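Local coordinates for protein phytase (Debaryomyces castellii, PDB 2GFI) that hydrolyses phytate (inositol hexakisphosphate) as a 3-phytase of the histidine acid phosphatase family, releasing phosphate, at residues A[301-311]-A[421-432]. Numbering follows the deposited sequence.
Sequences MTRVIGSTLLN and ERVAGTNYVEQC. With NAG (2-acetamido-2-deoxy-beta-D-glucopyranose), chain C.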
loop_
_atom_site.group_PDB
_atom_site.type_symbol
_atom_site.label_atom_id
_atom_site.label_comp_id
_atom_site.label_asym_id
_atom_site.label_seq_id
_atom_site.Cartn_x
_atom_site.Cartn_y
_atom_site.Cartn_z
ATOM N N MET A 301 -32.631 28.395 1.142
ATOM C CA MET A 301 -31.936 29.545 1.698
ATOM C C MET A 301 -30.432 29.522 1.571
ATOM O O MET A 301 -29.785 30.546 1.736
ATOM C CB MET A 301 -32.351 29.798 3.156
ATOM C CG MET A 301 -33.715 30.469 3.289
ATOM S SD MET A 301 -33.854 31.999 2.295
ATOM C CE MET A 301 -32.710 33.036 3.190
ATOM N N THR A 302 -29.859 28.368 1.248
ATOM C CA THR A 302 -28.397 28.211 1.300
ATOM C C THR A 302 -27.672 28.875 0.154
ATOM O O THR A 302 -26.531 29.314 0.316
ATOM C CB THR A 302 -27.991 26.734 1.367
ATOM O OG1 THR A 302 -28.477 26.056 0.192
ATOM C CG2 THR A 302 -28.637 26.052 2.590
ATOM N N ARG A 303 -28.311 28.952 -1.012
ATOM C CA ARG A 303 -27.654 29.645 -2.073
ATOM C C ARG A 303 -27.416 31.106 -1.720
ATOM O O ARG A 303 -26.315 31.623 -2.010
ATOM C CB ARG A 303 -28.364 29.574 -3.391
ATOM C CG ARG A 303 -27.432 30.197 -4.405
ATOM C CD ARG A 303 -27.781 30.017 -5.790
ATOM N NE ARG A 303 -28.109 28.655 -6.145
ATOM C CZ ARG A 303 -28.052 28.216 -7.397
ATOM N NH1 ARG A 303 -27.618 29.038 -8.358
ATOM N NH2 ARG A 303 -28.408 26.961 -7.689
ATOM N N VAL A 304 -28.416 31.777 -1.113
ATOM C CA VAL A 304 -28.215 33.191 -0.739
ATOM C C VAL A 304 -27.113 33.324 0.309
ATOM O O VAL A 304 -26.249 34.184 0.176
ATOM C CB VAL A 304 -29.507 33.946 -0.273
ATOM C CG1 VAL A 304 -30.074 33.366 1.006
ATOM C CG2 VAL A 304 -29.170 35.428 -0.031
ATOM N N ILE A 305 -27.154 32.467 1.335
ATOM C CA ILE A 305 -26.124 32.453 2.379
ATOM C C ILE A 305 -24.743 32.104 1.809
ATOM O O ILE A 305 -23.793 32.826 2.041
ATOM C CB ILE A 305 -26.475 31.481 3.522
ATOM C CG1 ILE A 305 -27.783 31.859 4.193
ATOM C CG2 ILE A 305 -25.348 31.467 4.560
ATOM C CD1 ILE A 305 -28.380 30.709 5.005
ATOM N N GLY A 306 -24.641 31.006 1.054
ATOM C CA GLY A 306 -23.372 30.599 0.442
ATOM C C GLY A 306 -22.737 31.644 -0.459
ATOM O O GLY A 306 -21.512 31.723 -0.559
ATOM N N SER A 307 -23.582 32.440 -1.114
ATOM C CA SER A 307 -23.154 33.440 -2.093
ATOM C C SER A 307 -22.377 34.577 -1.477
ATOM O O SER A 307 -21.694 35.308 -2.197
ATOM C CB SER A 307 -24.356 34.027 -2.844
ATOM O OG SER A 307 -24.979 33.044 -3.635
ATOM N N THR A 308 -22.482 34.738 -0.162
ATOM C CA THR A 308 -21.743 35.790 0.506
ATOM C C THR A 308 -20.264 35.516 0.411
ATOM O O THR A 308 -19.500 36.404 -0.030
ATOM C CB THR A 308 -22.202 36.034 1.981
ATOM O OG1 THR A 308 -22.050 34.835 2.746
ATOM C CG2 THR A 308 -23.686 36.309 2.043
ATOM N N LEU A 309 -19.853 34.293 0.781
ATOM C CA LEU A 309 -18.445 33.887 0.636
ATOM C C LEU A 309 -18.051 33.687 -0.805
ATOM O O LEU A 309 -16.915 33.904 -1.137
ATOM C CB LEU A 309 -18.086 32.641 1.472
ATOM C CG LEU A 309 -18.081 32.818 2.995
ATOM C CD1 LEU A 309 -17.799 31.495 3.707
ATOM C CD2 LEU A 309 -17.106 33.931 3.453
ATOM N N LEU A 310 -18.978 33.273 -1.668
ATOM C CA LEU A 310 -18.642 33.121 -3.092
ATOM C C LEU A 310 -18.295 34.468 -3.719
ATOM O O LEU A 310 -17.286 34.574 -4.428
ATOM C CB LEU A 310 -19.757 32.421 -3.855
ATOM C CG LEU A 310 -19.449 32.041 -5.305
ATOM C CD1 LEU A 310 -18.322 31.057 -5.317
ATOM C CD2 LEU A 310 -20.689 31.504 -5.996
ATOM N N ASN A 311 -19.115 35.493 -3.422
ATOM C CA ASN A 311 -18.859 36.900 -3.846
ATOM C C ASN A 311 -17.544 37.463 -3.337
ATOM O O ASN A 311 -16.764 38.033 -4.104
ATOM C CB ASN A 311 -19.978 37.817 -3.350
ATOM C CG ASN A 311 -21.213 37.780 -4.231
ATOM O OD1 ASN A 311 -21.180 37.224 -5.333
ATOM N ND2 ASN A 311 -22.308 38.403 -3.748
ATOM N N GLU A 421 -23.814 34.010 -12.393
ATOM C CA GLU A 421 -24.908 33.045 -12.590
ATOM C C GLU A 421 -25.340 32.379 -11.285
ATOM O O GLU A 421 -26.553 32.187 -11.046
ATOM C CB GLU A 421 -24.484 31.938 -13.565
ATOM C CG GLU A 421 -24.580 32.286 -15.047
ATOM C CD GLU A 421 -24.251 31.095 -15.962
ATOM O OE1 GLU A 421 -23.266 30.331 -15.661
ATOM O OE2 GLU A 421 -24.989 30.919 -16.988
ATOM N N ARG A 422 -24.346 32.026 -10.456
ATOM C CA ARG A 422 -24.582 31.366 -9.182
ATOM C C ARG A 422 -25.269 32.298 -8.212
ATOM O O ARG A 422 -26.177 31.901 -7.504
ATOM C CB ARG A 422 -23.270 30.846 -8.567
ATOM C CG ARG A 422 -22.592 29.679 -9.309
ATOM C CD ARG A 422 -23.490 28.502 -9.540
ATOM N NE ARG A 422 -23.877 27.901 -8.288
ATOM C CZ ARG A 422 -24.790 26.938 -8.171
ATOM N NH1 ARG A 422 -25.410 26.486 -9.247
ATOM N NH2 ARG A 422 -25.095 26.436 -6.975
ATOM N N VAL A 423 -24.839 33.553 -8.178
ATOM C CA VAL A 423 -25.351 34.496 -7.172
ATOM C C VAL A 423 -26.524 35.323 -7.673
ATOM O O VAL A 423 -27.115 36.085 -6.906
ATOM C CB VAL A 423 -24.236 35.404 -6.623
ATOM C CG1 VAL A 423 -23.047 34.555 -6.130
ATOM C CG2 VAL A 423 -23.807 36.474 -7.669
ATOM N N ALA A 424 -26.865 35.173 -8.956
ATOM C CA ALA A 424 -27.954 35.953 -9.562
ATOM C C ALA A 424 -29.196 35.909 -8.694
ATOM O O ALA A 424 -29.609 34.839 -8.226
ATOM C CB ALA A 424 -28.290 35.441 -10.962
ATOM N N GLY A 425 -29.791 37.086 -8.483
ATOM C CA GLY A 425 -31.073 37.192 -7.779
ATOM C C GLY A 425 -30.950 36.930 -6.291
ATOM O O GLY A 425 -31.958 36.722 -5.613
ATOM N N THR A 426 -29.725 36.925 -5.773
ATOM C CA THR A 426 -29.555 36.780 -4.332
ATOM C C THR A 426 -29.372 38.132 -3.680
ATOM O O THR A 426 -28.804 39.062 -4.258
ATOM C CB THR A 426 -28.371 35.831 -3.926
ATOM O OG1 THR A 426 -27.145 36.339 -4.461
ATOM C CG2 THR A 426 -28.535 34.438 -4.528
ATOM N N ASN A 427 -29.832 38.206 -2.445
ATOM C CA ASN A 427 -29.784 39.410 -1.671
ATOM C C ASN A 427 -29.846 38.965 -0.247
ATOM O O ASN A 427 -30.898 38.556 0.240
ATOM C CB ASN A 427 -30.988 40.310 -2.004
ATOM C CG ASN A 427 -31.014 41.596 -1.181
ATOM O OD1 ASN A 427 -30.279 41.754 -0.178
ATOM N ND2 ASN A 427 -31.877 42.540 -1.602
ATOM N N TYR A 428 -28.713 39.064 0.425
ATOM C CA TYR A 428 -28.620 38.631 1.790
ATOM C C TYR A 428 -29.595 39.341 2.727
ATOM O O TYR A 428 -30.380 38.678 3.415
ATOM C CB TYR A 428 -27.195 38.798 2.297
ATOM C CG TYR A 428 -26.986 38.173 3.645
ATOM C CD1 TYR A 428 -26.722 36.802 3.766
ATOM C CD2 TYR A 428 -27.071 38.944 4.810
ATOM C CE1 TYR A 428 -26.524 36.222 5.014
ATOM C CE2 TYR A 428 -26.878 38.379 6.056
ATOM C CZ TYR A 428 -26.602 37.006 6.156
ATOM O OH TYR A 428 -26.395 36.433 7.391
ATOM N N VAL A 429 -29.526 40.681 2.763
ATOM C CA VAL A 429 -30.331 41.500 3.672
ATOM C C VAL A 429 -31.797 41.145 3.500
ATOM O O VAL A 429 -32.468 40.761 4.461
ATOM C CB VAL A 429 -30.069 43.026 3.469
ATOM C CG1 VAL A 429 -31.091 43.877 4.220
ATOM C CG2 VAL A 429 -28.656 43.377 3.919
ATOM N N GLU A 430 -32.275 41.193 2.266
ATOM C CA GLU A 430 -33.690 40.967 2.040
ATOM C C GLU A 430 -34.130 39.513 2.205
ATOM O O GLU A 430 -35.156 39.244 2.837
ATOM C CB GLU A 430 -34.162 41.588 0.713
ATOM C CG GLU A 430 -34.235 43.118 0.772
ATOM C CD GLU A 430 -35.145 43.644 1.899
ATOM O OE1 GLU A 430 -36.394 43.449 1.819
ATOM O OE2 GLU A 430 -34.622 44.256 2.873
ATOM N N GLN A 431 -33.351 38.571 1.685
ATOM C CA GLN A 431 -33.754 37.172 1.798
ATOM C C GLN A 431 -33.602 36.646 3.219
ATOM O O GLN A 431 -34.424 35.862 3.678
ATOM C CB GLN A 431 -33.024 36.304 0.791
ATOM C CG GLN A 431 -33.514 36.484 -0.628
ATOM C CD GLN A 431 -32.569 35.842 -1.605
ATOM O OE1 GLN A 431 -32.725 34.665 -1.966
ATOM N NE2 GLN A 431 -31.553 36.578 -1.994
ATOM N N CYS A 432 -32.571 37.110 3.908
ATOM C CA CYS A 432 -32.285 36.688 5.263
ATOM C C CYS A 432 -33.038 37.435 6.344
ATOM O O CYS A 432 -33.193 36.912 7.448
ATOM C CB CYS A 432 -30.787 36.769 5.528
ATOM S SG CYS A 432 -29.913 35.517 4.567
HETATM C C1 NAG C . -23.341 38.768 -4.703
HETATM C C2 NAG C . -24.562 39.175 -3.844
HETATM C C3 NAG C . -25.677 39.842 -4.680
HETATM C C4 NAG C . -25.113 40.984 -5.547
HETATM C C5 NAG C . -23.966 40.360 -6.365
HETATM C C6 NAG C . -23.279 41.328 -7.306
HETATM C C7 NAG C . -24.901 37.864 -1.759
HETATM C C8 NAG C . -25.867 36.914 -1.102
HETATM N N2 NAG C . -25.080 38.038 -3.081
HETATM O O3 NAG C . -26.681 40.291 -3.807
HETATM O O4 NAG C . -26.087 41.685 -6.347
HETATM O O5 NAG C . -22.952 39.862 -5.497
HETATM O O6 NAG C . -22.188 40.617 -7.834
HETATM O O7 NAG C . -24.021 38.408 -1.074
HETATM O O HOH W 1 -31.155 31.630 -1.449
#
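Val304 packs into the loop between the two helical pieces of 421-432. Its CG2, anti to the backbone N, lies 3.6 Å from Asn427 O and also meets the amide end of Gln431. The valine and glutamine side chains slide past each other. Beside them, Thr426 sets CG2 3.9 Å from Ser307 OG, and Val423 CG1 rests 3.5 Å from the same hydroxyl. Ser307 OG bonds back to Arg303 O. Against helix 428-432, Thr308 CG2 reaches Tyr428 CD1 at 3.5 Å and, at the start of 301-311, Met301 CE lies 3.3 Å from Gln431 O and touches Cys432 SG. This part is tight and largely buried.

The Arg303 side is more open to solvent, both arginines being partly exposed. The two guanidinium groups lie face over face, planes 30° apart, despite their like charges. Arg303 NH1 gives a weak but straight bond (166°) to Arg422 O at 3.3 Å, at the edge of the group, while Arg422 NE binds Ala342 O. Were Arg303 an alanine, one face of the Arg422 guanidinium would probably lose its cover, and Arg422 O its weak donor.

The N-linked sugar on Asn311 bridges the segments. Its N2 donates to Thr426 OG1 at 3.0 Å, so the glycan is fastened to turn 423-426 as well as helix 302-318.

Helix 428-432 runs nearly antiparallel to helix 302-311, at 157°, and is tied by the Cys211-Cys432 disulfide to a loop. Helix 333-343 packs on Ile305, Ser307, Leu309 and Leu310. Residues 421-423 end helix 412-423, whose Tyr415 and Val419 also touch Leu310.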